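Long-range contacts in formate dehydrogenase (Pyrobaculum aerophilum, PDB 1QP8), which binds NADPH and probably acts as a D-2-hydroxyacid dehydrogenase, reducing substrates such as glyoxylate or hydroxypyruvate: residues Ala76-Ala85 / Val270-Asn281; Arg217-Pro228 / Lys245-Val255. All coordinates share one frame; numbering follows the deposited sequence.

Contact 1. Residues Ala76-Ala85 / Val270-Asn281; sequences AGNAGSNADA and VWRQMVMEAVRN. With NDP (NADPH dihydro-nicotinamide-adenine-dinucleotide phosphate), chain C.
Asn78, Ser81 and Asn82 lie along one flank of helix 268-286 through Met274 (built as selenomethionine), at the hinge where helices 83-98 and 268-286, as in other D-2-hydroxyacid dehydrogenases, probably connect the catalytic and Rossmann-type NAD-binding domains beside NADPH. In the polar link, Asn78 ND2 donates to Met274 O at 2.9 Å. It comes in above the carbonyl plane (44° out of it), while the helix donor Ala278 N approaches from the other face, so the oxygen is gripped twice. The same ND2 also bonds to Val57 O, as suits a buried amide with two N-H groups. With an alanine here, Met274 O and Val57 O would both lose the amide donor, and the loop would probably be tied less firmly to the helix.

Van der Waals contacts run along the rest of the flank. Met274 lays CG against Ser81 CB at 3.8 Å and carries SE on to the side chain of Asn82. Val270 divides its branches, CG1 meeting Asn82 CB at 3.7 Å and CG2 meeting Ala85 CB at 3.8 Å; Leu121 of the second subunit packs on both Val270 and Ala85. At the far end, the small Ala76 puts CB 3.8 Å from Asn281 ND2, an amide bonded to Gln55 and Arg292.

The charged group lies on the partly exposed side, where Glu277 accepts from Gln273 NE2 through OE1 and passes OE2 by Ser81 CA. Gly80 fits the sharp bend, because its positive phi (87°) would press a CB against the preceding carbonyl oxygen.

Toward NADPH, Ala79 turns its methyl to the phosphate oxygen O2A, and Asn82, with CG between its backbone N and carbonyl carbon (chi1 57°), brings OD1 to 3.2 Å from C5N of the nicotinamide.

Contact 2. Residues Arg217-Pro228 / Lys245-Val255; sequences RDGVLRILKERP and KDAEFFSLPNV
Lys245 and Asp246 meet the guanidinium of Arg217 at the start of helix 217-226. Lys245 O stands at its edge, 3.4 Å from NH1 in a weak bond, and Asp246 pairs with the same NH1 in a salt bridge; NH1 and Asp246 OD1 are modelled too close, so both links are uncertain in detail. Asp246 OD2 is held by Gly239 N. Glu248 supplies the second acid: its OE2 is 2.6 Å from Arg217 NH2 and near the guanidinium plane, but the carboxylate is turned almost perpendicular to that plane (87°), and the hydrogen bond within this salt bridge is weak. An arginine suits the spot, since its guanidinium can face both acids.

Phe249 is the knob of the contact, set in a hole formed by Arg217, Val220, Leu221 and Leu224. Leu221, with CG anti to its backbone N (chi1 -151°), lays CD1 over the ring face in a CH-pi contact, 3.6 Å from the centroid, while Leu224 CD1 comes to the ring edge and Val220 CG1 is 3.7 Å from CE2. The ring of Trp238 also meets Phe249. Leu252 extends the apolar patch, its CD1 4.0 Å from Leu221 CD1.

Asn254 then turns polar: ND2 donates to Leu224 O at 3.0 Å, nearly straight (162°). This carbonyl would ordinarily look four residues ahead, but Pro228 there has no N-H to offer. Asn254 ND2 bonds to Phe230 O as well. Val255 closes the run with CG2 3.4 Å from Leu224 CD1, apolar as befits a buried strand residue.

Helix 217-226, from the beta-alpha-beta crossover between strands 205-208 and 231-234, thus packs against the next connection, 231-234 to 255-257, on the same side of the parallel sheet, as in a Rossmann dinucleotide-binding domain.

How the contacts relate
The two contacts lie on opposite sides of the chain's centre, about 32 Å apart between centres, and share no helix. Contact 1 is largely buried at the cofactor cleft and ties the turn into helix 83-98 to helix 268-286; three of its residues line the NADPH pocket. Contact 2 is only partly buried, joins helix 217-226 to the turn and short helix before the outermost strand 255-257 of the Rossmann sheet, and does not touch the cofactor, about 12 Å from the side chain of Asp246. Contact 1 relies on an amide-to-carbonyl bond and on a methionine and a valine laid against short loop side chains; contact 2 combines an aromatic and leucine core with acids around an arginine. Both reach the second subunit.

Contact 1. Residues Ala76-Ala85 / Val270-Asn281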
loop_
_atom_site.group_PDB
_atom_site.type_symbol
_atom_site.label_atom_id
_atom_site.label_comp_id
_atom_site.label_asym_id
_atom_site.label_seq_id
_atom_site.Cartn_x
_atom_site.Cartn_y
_atom_site.Cartn_z
ATOM N N ALA A 76 2.895 -29.821 13.834
ATOM C CA ALA A 76 1.913 -28.924 13.227
ATOM C C ALA A 76 2.420 -27.525 13.453
ATOM O O ALA A 76 2.935 -27.209 14.524
ATOM C CB ALA A 76 0.536 -29.081 13.881
ATOM N N GLY A 77 2.296 -26.677 12.451
ATOM C CA GLY A 77 2.747 -25.319 12.647
ATOM C C GLY A 77 1.563 -24.367 12.636
ATOM O O GLY A 77 0.398 -24.777 12.599
ATOM N N ASN A 78 1.856 -23.083 12.738
ATOM C CA ASN A 78 0.808 -22.098 12.642
ATOM C C ASN A 78 0.818 -21.785 11.145
ATOM O O ASN A 78 1.456 -22.505 10.367
ATOM C CB ASN A 78 1.157 -20.862 13.458
ATOM C CG ASN A 78 0.200 -20.630 14.632
ATOM O OD1 ASN A 78 -1.005 -20.890 14.536
ATOM N ND2 ASN A 78 0.735 -20.111 15.736
ATOM N N ALA A 79 0.123 -20.724 10.750
ATOM C CA ALA A 79 0.030 -20.288 9.345
ATOM C C ALA A 79 -1.322 -19.640 9.240
ATOM O O ALA A 79 -2.317 -20.273 9.545
ATOM C CB ALA A 79 0.099 -21.480 8.342
ATOM N N GLY A 80 -1.371 -18.393 8.800
ATOM C CA GLY A 80 -2.649 -17.716 8.730
ATOM C C GLY A 80 -2.890 -17.098 10.092
ATOM O O GLY A 80 -3.830 -16.337 10.293
ATOM N N SER A 81 -2.029 -17.439 11.039
ATOM C CA SER A 81 -2.151 -16.894 12.377
ATOM C C SER A 81 -1.691 -15.457 12.298
ATOM O O SER A 81 -2.063 -14.632 13.134
ATOM C CB SER A 81 -1.301 -17.691 13.362
ATOM O OG SER A 81 -0.127 -18.157 12.731
ATOM N N ASN A 82 -0.888 -15.161 11.276
ATOM C CA ASN A 82 -0.393 -13.799 11.053
ATOM C C ASN A 82 -0.571 -13.407 9.579
ATOM O O ASN A 82 0.038 -12.458 9.092
ATOM C CB ASN A 82 1.077 -13.690 11.464
ATOM C CG ASN A 82 1.959 -14.664 10.732
ATOM O OD1 ASN A 82 3.170 -14.702 10.943
ATOM N ND2 ASN A 82 1.360 -15.466 9.865
ATOM N N ALA A 83 -1.435 -14.139 8.888
ATOM C CA ALA A 83 -1.679 -13.904 7.474
ATOM C C ALA A 83 -2.031 -12.461 7.160
ATOM O O ALA A 83 -1.444 -11.859 6.267
ATOM C CB ALA A 83 -2.775 -14.839 6.969
ATOM N N ASP A 84 -2.979 -11.895 7.894
ATOM C CA ASP A 84 -3.357 -10.521 7.632
ATOM C C ASP A 84 -2.212 -9.555 7.848
ATOM O O ASP A 84 -1.881 -8.783 6.952
ATOM C CB ASP A 84 -4.557 -10.139 8.480
ATOM C CG ASP A 84 -5.768 -10.988 8.159
ATOM O OD1 ASP A 84 -6.219 -10.972 6.992
ATOM O OD2 ASP A 84 -6.267 -11.685 9.070
ATOM N N ALA A 85 -1.587 -9.607 9.019
ATOM C CA ALA A 85 -0.477 -8.705 9.328
ATOM C C ALA A 85 0.582 -8.715 8.229
ATOM O O ALA A 85 0.907 -7.678 7.649
ATOM C CB ALA A 85 0.155 -9.092 10.665
ATOM N N VAL A 270 -0.156 -9.229 17.280
ATOM C CA VAL A 270 -0.029 -10.344 16.348
ATOM C C VAL A 270 0.653 -11.560 17.014
ATOM O O VAL A 270 0.263 -12.694 16.777
ATOM C CB VAL A 270 0.762 -9.918 15.087
ATOM C CG1 VAL A 270 0.861 -11.075 14.128
ATOM C CG2 VAL A 270 0.080 -8.738 14.414
ATOM N N TRP A 271 1.661 -11.323 17.845
ATOM C CA TRP A 271 2.340 -12.419 18.518
ATOM C C TRP A 271 1.376 -13.147 19.440
ATOM O O TRP A 271 1.268 -14.369 19.393
ATOM C CB TRP A 271 3.530 -11.907 19.332
ATOM C CG TRP A 271 4.143 -12.964 20.209
ATOM C CD1 TRP A 271 4.012 -13.079 21.560
ATOM C CD2 TRP A 271 4.924 -14.089 19.784
ATOM N NE1 TRP A 271 4.660 -14.207 22.006
ATOM C CE2 TRP A 271 5.225 -14.846 20.934
ATOM C CE3 TRP A 271 5.397 -14.530 18.542
ATOM C CZ2 TRP A 271 5.974 -16.023 20.882
ATOM C CZ3 TRP A 271 6.147 -15.705 18.488
ATOM C CH2 TRP A 271 6.427 -16.436 19.652
ATOM N N ARG A 272 0.683 -12.396 20.290
ATOM C CA ARG A 272 -0.266 -13.000 21.216
ATOM C C ARG A 272 -1.268 -13.841 20.453
ATOM O O ARG A 272 -1.575 -14.974 20.844
ATOM C CB ARG A 272 -1.009 -11.925 22.018
ATOM C CG ARG A 272 -0.197 -11.306 23.154
ATOM C CD ARG A 272 -1.054 -10.377 24.028
ATOM N N GLN A 273 -1.774 -13.286 19.358
ATOM C CA GLN A 273 -2.751 -14.006 18.560
ATOM C C GLN A 273 -2.169 -15.318 18.023
ATOM O O GLN A 273 -2.808 -16.371 18.108
ATOM C CB GLN A 273 -3.233 -13.154 17.405
ATOM C CG GLN A 273 -4.383 -13.790 16.696
ATOM C CD GLN A 273 -4.653 -13.151 15.366
ATOM O OE1 GLN A 273 -4.850 -11.933 15.271
ATOM N NE2 GLN A 273 -4.667 -13.968 14.318
HETATM N N MSE A 274 -0.960 -15.262 17.467
HETATM C CA MSE A 274 -0.322 -16.460 16.958
HETATM C C MSE A 274 -0.294 -17.499 18.075
HETATM O O MSE A 274 -0.596 -18.670 17.860
HETATM C CB MSE A 274 1.093 -16.146 16.491
HETATM C CG MSE A 274 1.164 -15.411 15.163
HETATM SE SE MSE A 274 2.829 -14.750 14.853
HETATM C CE MSE A 274 3.820 -16.253 14.517
ATOM N N VAL A 275 0.046 -17.067 19.280
ATOM C CA VAL A 275 0.099 -17.993 20.399
ATOM C C VAL A 275 -1.274 -18.527 20.763
ATOM O O VAL A 275 -1.414 -19.720 21.031
ATOM C CB VAL A 275 0.736 -17.362 21.636
ATOM C CG1 VAL A 275 0.586 -18.302 22.838
ATOM C CG2 VAL A 275 2.219 -17.084 21.349
HETATM N N MSE A 276 -2.299 -17.679 20.745
HETATM C CA MSE A 276 -3.612 -18.194 21.081
HETATM C C MSE A 276 -4.061 -19.221 20.060
HETATM O O MSE A 276 -4.599 -20.278 20.413
HETATM C CB MSE A 276 -4.629 -17.069 21.224
HETATM C CG MSE A 276 -4.590 -16.422 22.609
HETATM SE SE MSE A 276 -4.506 -17.619 24.009
HETATM C CE MSE A 276 -5.864 -18.754 23.597
ATOM N N GLU A 277 -3.792 -18.945 18.792
ATOM C CA GLU A 277 -4.184 -19.876 17.745
ATOM C C GLU A 277 -3.422 -21.188 17.853
ATOM O O GLU A 277 -3.961 -22.253 17.558
ATOM C CB GLU A 277 -3.969 -19.248 16.381
ATOM C CG GLU A 277 -5.179 -19.380 15.513
ATOM C CD GLU A 277 -5.173 -18.381 14.395
ATOM O OE1 GLU A 277 -5.286 -17.167 14.688
ATOM O OE2 GLU A 277 -5.046 -18.805 13.221
ATOM N N ALA A 278 -2.169 -21.107 18.281
ATOM C CA ALA A 278 -1.354 -22.299 18.443
ATOM C C ALA A 278 -1.937 -23.112 19.590
ATOM O O ALA A 278 -2.026 -24.344 19.522
ATOM C CB ALA A 278 0.070 -21.914 18.760
ATOM N N VAL A 279 -2.339 -22.408 20.643
ATOM C CA VAL A 279 -2.901 -23.061 21.806
ATOM C C VAL A 279 -4.230 -23.686 21.442
ATOM O O VAL A 279 -4.607 -24.720 21.998
ATOM C CB VAL A 279 -3.089 -22.077 22.976
ATOM C CG1 VAL A 279 -3.826 -22.756 24.108
ATOM C CG2 VAL A 279 -1.745 -21.608 23.483
ATOM N N ARG A 280 -4.945 -23.082 20.499
ATOM C CA ARG A 280 -6.228 -23.666 20.112
ATOM C C ARG A 280 -6.051 -24.940 19.306
ATOM O O ARG A 280 -6.812 -25.890 19.459
ATOM C CB ARG A 280 -7.080 -22.664 19.335
ATOM C CG ARG A 280 -7.377 -21.427 20.152
ATOM C CD ARG A 280 -8.597 -20.665 19.675
ATOM N NE ARG A 280 -8.570 -19.297 20.187
ATOM C CZ ARG A 280 -7.874 -18.309 19.630
ATOM N NH1 ARG A 280 -7.156 -18.534 18.536
ATOM N NH2 ARG A 280 -7.878 -17.100 20.180
ATOM N N ASN A 281 -5.019 -24.977 18.475
ATOM C CA ASN A 281 -4.785 -26.136 17.638
ATOM C C ASN A 281 -4.292 -27.309 18.459
ATOM O O ASN A 281 -4.597 -28.477 18.188
ATOM C CB ASN A 281 -3.761 -25.793 16.568
ATOM C CG ASN A 281 -3.742 -26.805 15.446
ATOM O OD1 ASN A 281 -4.776 -27.085 14.841
ATOM N ND2 ASN A 281 -2.568 -27.362 15.163
HETATM P PA NDP C . 0.950 -21.751 4.247
HETATM O O1A NDP C . 2.069 -22.637 4.697
HETATM O O2A NDP C . 1.116 -21.003 5.513
HETATM O O5B NDP C . 1.739 -21.718 2.799
HETATM C C5B NDP C . 1.187 -22.737 1.870
HETATM C C4B NDP C . 1.084 -22.142 0.418
HETATM O O4B NDP C . 2.368 -22.087 -0.316
HETATM C C3B NDP C . 0.192 -23.009 -0.555
HETATM O O3B NDP C . -0.221 -22.222 -1.659
HETATM C C2B NDP C . 1.208 -24.112 -0.850
HETATM O O2B NDP C . 1.012 -25.101 -1.793
HETATM C C1B NDP C . 2.419 -23.311 -1.093
HETATM N N9A NDP C . 3.616 -24.083 -1.030
HETATM C C8A NDP C . 4.234 -24.723 0.012
HETATM N N7A NDP C . 5.367 -25.320 -0.362
HETATM C C5A NDP C . 5.453 -25.038 -1.703
HETATM C C6A NDP C . 6.431 -25.397 -2.702
HETATM N N6A NDP C . 7.493 -26.152 -2.360
HETATM N N1A NDP C . 6.216 -24.948 -4.000
HETATM C C2A NDP C . 5.087 -24.185 -4.270
HETATM N N3A NDP C . 4.147 -23.820 -3.416
HETATM C C4A NDP C . 4.409 -24.272 -2.134
HETATM O O3 NDP C . 0.918 -20.243 3.816
HETATM P PN NDP C . 1.411 -18.728 4.211
HETATM O O1N NDP C . 0.918 -17.735 3.229
HETATM O O2N NDP C . 1.014 -18.354 5.607
HETATM O O5D NDP C . 3.072 -18.779 4.171
HETATM C C5D NDP C . 3.764 -19.304 5.329
HETATM C C4D NDP C . 5.266 -19.115 5.055
HETATM O O4D NDP C . 5.554 -17.699 4.960
HETATM C C3D NDP C . 6.104 -19.654 6.214
HETATM O O3D NDP C . 6.370 -21.028 5.983
HETATM C C2D NDP C . 7.336 -18.711 6.180
HETATM O O2D NDP C . 8.392 -19.248 5.367
HETATM C C1D NDP C . 6.767 -17.364 5.677
HETATM N N1N NDP C . 6.472 -16.367 6.813
HETATM C C2N NDP C . 7.204 -15.131 6.764
HETATM C C3N NDP C . 6.940 -14.204 7.804
HETATM C C7N NDP C . 7.727 -12.836 7.778
HETATM O O7N NDP C . 7.372 -11.968 8.554
HETATM N N7N NDP C . 8.749 -12.715 6.888
HETATM C C4N NDP C . 6.002 -14.416 8.886
HETATM C C5N NDP C . 5.346 -15.696 8.800
HETATM C C6N NDP C . 5.538 -16.642 7.839
HETATM P P2B NDP C . 0.397 -26.554 -1.159
HETATM O O1X NDP C . 0.391 -27.298 -2.472
HETATM O O2X NDP C . 1.442 -26.961 -0.182
HETATM O O3X NDP C . -0.888 -26.202 -0.579
#

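Contact 2. Residues Arg217-Pro228 / Lys245-Val255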
loop_
_atom_site.group_PDB
_atom_site.type_symbol
_atom_site.label_atom_id
_atom_site.label_comp_id
_atom_site.label_asym_id
_atom_site.label_seq_id
_atom_site.Cartn_x
_atom_site.Cartn_y
_atom_site.Cartn_z
ATOM N N ARG A 217 20.650 -16.160 -3.161
ATOM C CA ARG A 217 21.257 -14.906 -2.740
ATOM C C ARG A 217 22.157 -14.267 -3.805
ATOM O O ARG A 217 22.043 -13.073 -4.088
ATOM C CB ARG A 217 22.041 -15.105 -1.451
ATOM C CG ARG A 217 22.177 -13.816 -0.692
ATOM C CD ARG A 217 23.173 -13.892 0.440
ATOM N NE ARG A 217 24.287 -12.989 0.176
ATOM C CZ ARG A 217 24.864 -12.227 1.097
ATOM N NH1 ARG A 217 24.431 -12.263 2.343
ATOM N NH2 ARG A 217 25.869 -11.425 0.772
ATOM N N ASP A 218 23.036 -15.054 -4.413
ATOM C CA ASP A 218 23.918 -14.512 -5.435
ATOM C C ASP A 218 23.175 -13.936 -6.631
ATOM O O ASP A 218 23.607 -12.943 -7.218
ATOM C CB ASP A 218 24.896 -15.581 -5.903
ATOM C CG ASP A 218 26.095 -15.696 -4.997
ATOM O OD1 ASP A 218 26.056 -15.127 -3.888
ATOM O OD2 ASP A 218 27.080 -16.357 -5.380
ATOM N N GLY A 219 22.057 -14.557 -6.990
ATOM C CA GLY A 219 21.289 -14.093 -8.131
ATOM C C GLY A 219 20.721 -12.720 -7.894
ATOM O O GLY A 219 20.844 -11.845 -8.749
ATOM N N VAL A 220 20.105 -12.534 -6.729
ATOM C CA VAL A 220 19.505 -11.252 -6.350
ATOM C C VAL A 220 20.546 -10.147 -6.454
ATOM O O VAL A 220 20.342 -9.115 -7.100
ATOM C CB VAL A 220 19.030 -11.266 -4.898
ATOM C CG1 VAL A 220 18.096 -10.093 -4.660
ATOM C CG2 VAL A 220 18.373 -12.603 -4.570
ATOM N N LEU A 221 21.668 -10.387 -5.790
ATOM C CA LEU A 221 22.774 -9.460 -5.753
ATOM C C LEU A 221 23.175 -9.087 -7.174
ATOM O O LEU A 221 23.350 -7.912 -7.510
ATOM C CB LEU A 221 23.930 -10.144 -5.037
ATOM C CG LEU A 221 24.972 -9.360 -4.253
ATOM C CD1 LEU A 221 24.326 -8.279 -3.382
ATOM C CD2 LEU A 221 25.718 -10.367 -3.398
ATOM N N ARG A 222 23.302 -10.094 -8.021
ATOM C CA ARG A 222 23.718 -9.853 -9.379
ATOM C C ARG A 222 22.759 -9.013 -10.183
ATOM O O ARG A 222 23.175 -8.060 -10.841
ATOM C CB ARG A 222 23.943 -11.167 -10.103
ATOM C CG ARG A 222 23.982 -10.990 -11.593
ATOM C CD ARG A 222 24.323 -12.261 -12.300
ATOM N NE ARG A 222 24.018 -12.122 -13.713
ATOM C CZ ARG A 222 24.467 -12.932 -14.659
ATOM N NH1 ARG A 222 25.255 -13.951 -14.342
ATOM N NH2 ARG A 222 24.123 -12.712 -15.925
ATOM N N ILE A 223 21.476 -9.354 -10.162
ATOM C CA ILE A 223 20.542 -8.567 -10.950
ATOM C C ILE A 223 20.431 -7.156 -10.390
ATOM O O ILE A 223 20.247 -6.200 -11.142
ATOM C CB ILE A 223 19.140 -9.204 -11.026
ATOM C CG1 ILE A 223 18.358 -8.539 -12.160
ATOM C CG2 ILE A 223 18.391 -9.026 -9.720
ATOM C CD1 ILE A 223 16.964 -9.080 -12.352
ATOM N N LEU A 224 20.551 -7.023 -9.070
ATOM C CA LEU A 224 20.468 -5.708 -8.458
ATOM C C LEU A 224 21.596 -4.850 -8.969
ATOM O O LEU A 224 21.393 -3.670 -9.230
ATOM C CB LEU A 224 20.541 -5.802 -6.943
ATOM C CG LEU A 224 19.187 -6.030 -6.285
ATOM C CD1 LEU A 224 19.385 -6.434 -4.830
ATOM C CD2 LEU A 224 18.368 -4.774 -6.415
ATOM N N LYS A 225 22.780 -5.442 -9.125
ATOM C CA LYS A 225 23.939 -4.696 -9.623
ATOM C C LYS A 225 23.881 -4.427 -11.120
ATOM O O LYS A 225 24.686 -3.658 -11.639
ATOM C CB LYS A 225 25.238 -5.438 -9.327
ATOM C CG LYS A 225 25.700 -5.358 -7.890
ATOM C CD LYS A 225 26.799 -6.363 -7.634
ATOM C CE LYS A 225 27.266 -6.313 -6.192
ATOM N NZ LYS A 225 28.095 -7.508 -5.825
ATOM N N GLU A 226 22.944 -5.063 -11.816
ATOM C CA GLU A 226 22.814 -4.861 -13.253
ATOM C C GLU A 226 21.667 -3.934 -13.593
ATOM O O GLU A 226 21.785 -3.088 -14.476
ATOM C CB GLU A 226 22.574 -6.181 -13.979
ATOM C CG GLU A 226 23.623 -7.246 -13.760
ATOM C CD GLU A 226 23.410 -8.414 -14.695
ATOM O OE1 GLU A 226 22.256 -8.585 -15.148
ATOM O OE2 GLU A 226 24.383 -9.152 -14.968
ATOM N N ARG A 227 20.542 -4.102 -12.913
ATOM C CA ARG A 227 19.388 -3.270 -13.197
ATOM C C ARG A 227 19.112 -2.280 -12.076
ATOM O O ARG A 227 18.480 -2.602 -11.070
ATOM C CB ARG A 227 18.178 -4.166 -13.494
ATOM C CG ARG A 227 18.397 -4.975 -14.774
ATOM C CD ARG A 227 17.863 -6.407 -14.745
ATOM N NE ARG A 227 16.485 -6.502 -15.213
ATOM C CZ ARG A 227 15.975 -7.567 -15.822
ATOM N NH1 ARG A 227 16.727 -8.637 -16.046
ATOM N NH2 ARG A 227 14.710 -7.562 -16.207
ATOM N N PRO A 228 19.610 -1.049 -12.235
ATOM C CA PRO A 228 19.427 0.010 -11.240
ATOM C C PRO A 228 17.952 0.273 -10.910
ATOM O O PRO A 228 17.614 0.588 -9.771
ATOM C CB PRO A 228 20.121 1.210 -11.890
ATOM C CG PRO A 228 21.226 0.564 -12.683
ATOM C CD PRO A 228 20.505 -0.602 -13.318
ATOM N N LYS A 245 25.186 -9.717 8.146
ATOM C CA LYS A 245 25.677 -10.541 7.056
ATOM C C LYS A 245 25.180 -10.118 5.685
ATOM O O LYS A 245 25.870 -10.337 4.683
ATOM C CB LYS A 245 25.313 -11.998 7.305
ATOM C CG LYS A 245 25.986 -12.592 8.512
ATOM C CD LYS A 245 25.524 -14.018 8.725
ATOM C CE LYS A 245 26.081 -14.586 10.030
ATOM N NZ LYS A 245 25.529 -15.936 10.376
ATOM N N ASP A 246 23.993 -9.517 5.635
ATOM C CA ASP A 246 23.412 -9.066 4.371
ATOM C C ASP A 246 23.539 -7.555 4.162
ATOM O O ASP A 246 22.855 -6.963 3.322
ATOM C CB ASP A 246 21.943 -9.471 4.304
ATOM C CG ASP A 246 21.758 -10.975 4.150
ATOM O OD1 ASP A 246 22.614 -11.593 3.486
ATOM O OD2 ASP A 246 20.758 -11.537 4.661
ATOM N N ALA A 247 24.432 -6.937 4.923
ATOM C CA ALA A 247 24.647 -5.507 4.835
ATOM C C ALA A 247 24.996 -5.042 3.428
ATOM O O ALA A 247 24.697 -3.906 3.054
ATOM C CB ALA A 247 25.737 -5.116 5.782
ATOM N N GLU A 248 25.638 -5.892 2.641
ATOM C CA GLU A 248 25.978 -5.474 1.295
ATOM C C GLU A 248 24.739 -5.196 0.459
ATOM O O GLU A 248 24.824 -4.563 -0.593
ATOM C CB GLU A 248 26.837 -6.514 0.597
ATOM C CG GLU A 248 26.274 -7.904 0.575
ATOM C CD GLU A 248 27.309 -8.890 0.076
ATOM O OE1 GLU A 248 27.669 -8.828 -1.120
ATOM O OE2 GLU A 248 27.784 -9.715 0.885
ATOM N N PHE A 249 23.583 -5.674 0.912
ATOM C CA PHE A 249 22.358 -5.426 0.177
ATOM C C PHE A 249 21.818 -4.067 0.576
ATOM O O PHE A 249 21.410 -3.272 -0.272
ATOM C CB PHE A 249 21.296 -6.490 0.476
ATOM C CG PHE A 249 21.411 -7.736 -0.379
ATOM C CD1 PHE A 249 22.223 -8.797 0.008
ATOM C CD2 PHE A 249 20.724 -7.831 -1.583
ATOM C CE1 PHE A 249 22.347 -9.926 -0.795
ATOM C CE2 PHE A 249 20.846 -8.957 -2.388
ATOM C CZ PHE A 249 21.659 -10.002 -1.993
ATOM N N PHE A 250 21.843 -3.801 1.875
ATOM C CA PHE A 250 21.322 -2.552 2.410
ATOM C C PHE A 250 22.008 -1.292 1.869
ATOM O O PHE A 250 21.423 -0.203 1.874
ATOM C CB PHE A 250 21.398 -2.594 3.936
ATOM C CG PHE A 250 20.886 -3.885 4.524
ATOM C CD1 PHE A 250 21.459 -4.418 5.679
ATOM C CD2 PHE A 250 19.879 -4.607 3.883
ATOM C CE1 PHE A 250 21.049 -5.649 6.174
ATOM C CE2 PHE A 250 19.468 -5.833 4.370
ATOM C CZ PHE A 250 20.054 -6.365 5.521
ATOM N N SER A 251 23.238 -1.436 1.387
ATOM C CA SER A 251 23.961 -0.285 0.862
ATOM C C SER A 251 23.685 -0.084 -0.623
ATOM O O SER A 251 24.236 0.835 -1.254
ATOM C CB SER A 251 25.456 -0.460 1.069
ATOM O OG SER A 251 25.895 -1.587 0.342
ATOM N N LEU A 252 22.858 -0.954 -1.197
ATOM C CA LEU A 252 22.504 -0.802 -2.603
ATOM C C LEU A 252 21.299 0.121 -2.610
ATOM O O LEU A 252 20.340 -0.070 -1.863
ATOM C CB LEU A 252 22.192 -2.160 -3.236
ATOM C CG LEU A 252 23.474 -2.967 -3.525
ATOM C CD1 LEU A 252 23.201 -4.459 -3.735
ATOM C CD2 LEU A 252 24.133 -2.362 -4.759
ATOM N N PRO A 253 21.360 1.179 -3.417
ATOM C CA PRO A 253 20.237 2.110 -3.464
ATOM C C PRO A 253 18.927 1.529 -3.958
ATOM O O PRO A 253 17.868 2.082 -3.681
ATOM C CB PRO A 253 20.771 3.263 -4.311
ATOM C CG PRO A 253 21.886 2.654 -5.082
ATOM C CD PRO A 253 22.535 1.747 -4.085
ATOM N N ASN A 254 18.977 0.411 -4.666
ATOM C CA ASN A 254 17.740 -0.188 -5.147
ATOM C C ASN A 254 17.266 -1.351 -4.292
ATOM O O ASN A 254 16.718 -2.332 -4.804
ATOM C CB ASN A 254 17.877 -0.606 -6.608
ATOM C CG ASN A 254 19.126 -1.405 -6.876
ATOM O OD1 ASN A 254 20.152 -1.257 -6.185
ATOM N ND2 ASN A 254 19.065 -2.246 -7.907
ATOM N N VAL A 255 17.485 -1.238 -2.983
ATOM C CA VAL A 255 17.019 -2.253 -2.052
ATOM C C VAL A 255 16.255 -1.584 -0.917
ATOM O O VAL A 255 16.639 -0.515 -0.461
ATOM C CB VAL A 255 18.174 -3.078 -1.438
ATOM C CG1 VAL A 255 17.636 -3.940 -0.306
ATOM C CG2 VAL A 255 18.819 -3.971 -2.489
#